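Local atomic coordinates of histidinol-phosphatase (Bordetella pertussis, PDB entry 3FVV), a protein that probably removes the phosphate from L-histidinol phosphate to give histidinol, the direct precursor of histidine, as a magnesium-dependent hydrolase of the HAD-like superfamily. Residues H72-L77 with P139-G144. Residues are numbered along the deposited sequence; the frame is centred on the assembly and turned at random.
Sequences HSPVEL and PEYRDG
A chi1 of -172° swings the Y141 ring away from its own backbone N, toward P74, and the two side chains cross at about a right angle. In this HAD fold the small surface contact joins the N-terminal end of helix 74-89, in the helical insertion between strands 5-9 and 110-115 (probably the cap), to the antiparallel hairpin of strands 133-142 and 145-147, whose Y146 meets the ring of Y141. A capping box opens the helix: the hydroxyl of S73 accepts the backbone N-H of E76, OG to N 3.3 Å and fairly straight at 165°, and, weakly, that of V75. In return E76 OE1 takes the backbone N-H of S73 on its anti side, 22° out of the carboxylate plane. Proline suits the position after the cap, where a backbone N-H is not needed and the stiff ring presents a compact apolar surface. Tyrosine, long and flat, spans the gap: P74 CG lies at its ring edge, near the plane, 3.3 Å from Y141 OH and 4.1 Å from Y141 CE1. D143 and G144 form a two-residue type I' turn, whose positive phi G144 adopts easily. No hydrogen bond crosses between the segments; G144 O packs against P74 CG and CD, both 3.2 Å away.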
loop_
_atom_site.group_PDB
_atom_site.type_symbol
_atom_site.label_atom_id
_atom_site.label_comp_id
_atom_site.label_asym_id
_atom_site.label_seq_id
_atom_site.Cartn_x
_atom_site.Cartn_y
_atom_site.Cartn_z
ATOM N N HIS A 72 3.585 -13.707 16.625
ATOM C CA HIS A 72 3.107 -14.987 16.108
ATOM C C HIS A 72 4.051 -15.655 15.134
ATOM O O HIS A 72 4.857 -15.024 14.474
ATOM C CB HIS A 72 1.835 -14.742 15.307
ATOM C CG HIS A 72 0.758 -14.104 16.086
ATOM N ND1 HIS A 72 0.348 -12.808 15.864
ATOM C CD2 HIS A 72 0.017 -14.567 17.102
ATOM C CE1 HIS A 72 -0.597 -12.502 16.721
ATOM N NE2 HIS A 72 -0.830 -13.557 17.470
ATOM N N SER A 73 3.912 -16.944 14.993
ATOM C CA SER A 73 4.725 -17.667 14.058
ATOM C C SER A 73 4.304 -17.266 12.632
ATOM O O SER A 73 3.128 -16.946 12.378
ATOM C CB SER A 73 4.574 -19.170 14.324
ATOM O OG SER A 73 4.110 -19.853 13.184
ATOM N N PRO A 74 5.248 -17.217 11.704
ATOM C CA PRO A 74 4.864 -16.898 10.340
ATOM C C PRO A 74 3.945 -17.976 9.684
ATOM O O PRO A 74 3.209 -17.667 8.779
ATOM C CB PRO A 74 6.212 -16.794 9.622
ATOM C CG PRO A 74 7.149 -17.581 10.448
ATOM C CD PRO A 74 6.700 -17.325 11.852
ATOM N N VAL A 75 3.960 -19.202 10.203
ATOM C CA VAL A 75 3.072 -20.238 9.729
ATOM C C VAL A 75 1.614 -19.923 10.119
ATOM O O VAL A 75 0.716 -19.959 9.229
ATOM C CB VAL A 75 3.527 -21.608 10.172
ATOM C CG1 VAL A 75 2.435 -22.661 9.963
ATOM C CG2 VAL A 75 4.923 -22.006 9.474
ATOM N N GLU A 76 1.386 -19.495 11.377
ATOM C CA GLU A 76 0.058 -19.058 11.794
ATOM C C GLU A 76 -0.400 -17.843 10.998
ATOM O O GLU A 76 -1.537 -17.797 10.514
ATOM C CB GLU A 76 0.028 -18.670 13.281
ATOM C CG GLU A 76 0.203 -19.818 14.257
ATOM C CD GLU A 76 0.460 -19.298 15.701
ATOM O OE1 GLU A 76 1.231 -18.308 15.907
ATOM O OE2 GLU A 76 -0.108 -19.900 16.630
ATOM N N LEU A 77 0.512 -16.881 10.864
ATOM C CA LEU A 77 0.207 -15.587 10.183
ATOM C C LEU A 77 -0.284 -15.799 8.741
ATOM O O LEU A 77 -1.228 -15.166 8.301
ATOM C CB LEU A 77 1.446 -14.661 10.204
ATOM C CG LEU A 77 1.828 -13.988 11.519
ATOM C CD1 LEU A 77 3.099 -13.318 11.271
ATOM C CD2 LEU A 77 0.754 -12.967 11.986
ATOM N N PRO A 139 8.773 -5.602 6.398
ATOM C CA PRO A 139 9.032 -5.967 7.773
ATOM C C PRO A 139 10.321 -6.755 7.880
ATOM O O PRO A 139 10.538 -7.676 7.100
ATOM C CB PRO A 139 7.814 -6.848 8.152
ATOM C CG PRO A 139 7.173 -7.234 6.979
ATOM C CD PRO A 139 7.796 -6.489 5.744
ATOM N N GLU A 140 11.199 -6.390 8.816
ATOM C CA GLU A 140 12.372 -7.200 9.084
ATOM C C GLU A 140 11.910 -8.602 9.575
ATOM O O GLU A 140 11.022 -8.725 10.462
ATOM C CB GLU A 140 13.249 -6.526 10.141
ATOM C CG GLU A 140 14.485 -7.265 10.502
ATOM C CD GLU A 140 15.174 -6.625 11.752
ATOM O OE1 GLU A 140 14.521 -6.377 12.799
ATOM O OE2 GLU A 140 16.362 -6.343 11.650
ATOM N N TYR A 141 12.547 -9.615 9.002
ATOM C CA TYR A 141 12.308 -11.045 9.301
ATOM C C TYR A 141 13.637 -11.614 9.607
ATOM O O TYR A 141 14.531 -11.505 8.784
ATOM C CB TYR A 141 11.777 -11.737 8.061
ATOM C CG TYR A 141 11.296 -13.151 8.250
ATOM C CD1 TYR A 141 10.126 -13.422 8.930
ATOM C CD2 TYR A 141 11.956 -14.200 7.666
ATOM C CE1 TYR A 141 9.668 -14.709 9.059
ATOM C CE2 TYR A 141 11.485 -15.531 7.768
ATOM C CZ TYR A 141 10.339 -15.779 8.472
ATOM O OH TYR A 141 9.855 -17.083 8.611
ATOM N N ARG A 142 13.813 -12.187 10.766
ATOM C CA ARG A 142 15.101 -12.716 11.175
ATOM C C ARG A 142 14.829 -13.953 11.983
ATOM O O ARG A 142 13.931 -13.971 12.882
ATOM C CB ARG A 142 15.836 -11.691 12.060
ATOM C CG ARG A 142 17.342 -11.976 12.337
ATOM C CD ARG A 142 17.942 -10.900 13.291
ATOM N NE ARG A 142 17.236 -10.870 14.587
ATOM C CZ ARG A 142 16.907 -9.767 15.243
ATOM N NH1 ARG A 142 17.150 -8.548 14.753
ATOM N NH2 ARG A 142 16.276 -9.866 16.389
ATOM N N ASP A 143 15.606 -14.990 11.704
ATOM C CA ASP A 143 15.522 -16.180 12.496
ATOM C C ASP A 143 14.068 -16.748 12.498
ATOM O O ASP A 143 13.611 -17.324 13.477
ATOM C CB ASP A 143 16.026 -15.947 13.946
ATOM C CG ASP A 143 17.546 -15.724 14.048
ATOM O OD1 ASP A 143 18.306 -16.387 13.321
ATOM O OD2 ASP A 143 17.971 -14.936 14.927
ATOM N N GLY A 144 13.389 -16.649 11.367
ATOM C CA GLY A 144 12.089 -17.240 11.216
ATOM C C GLY A 144 10.975 -16.448 11.861
ATOM O O GLY A 144 9.861 -16.950 12.016
#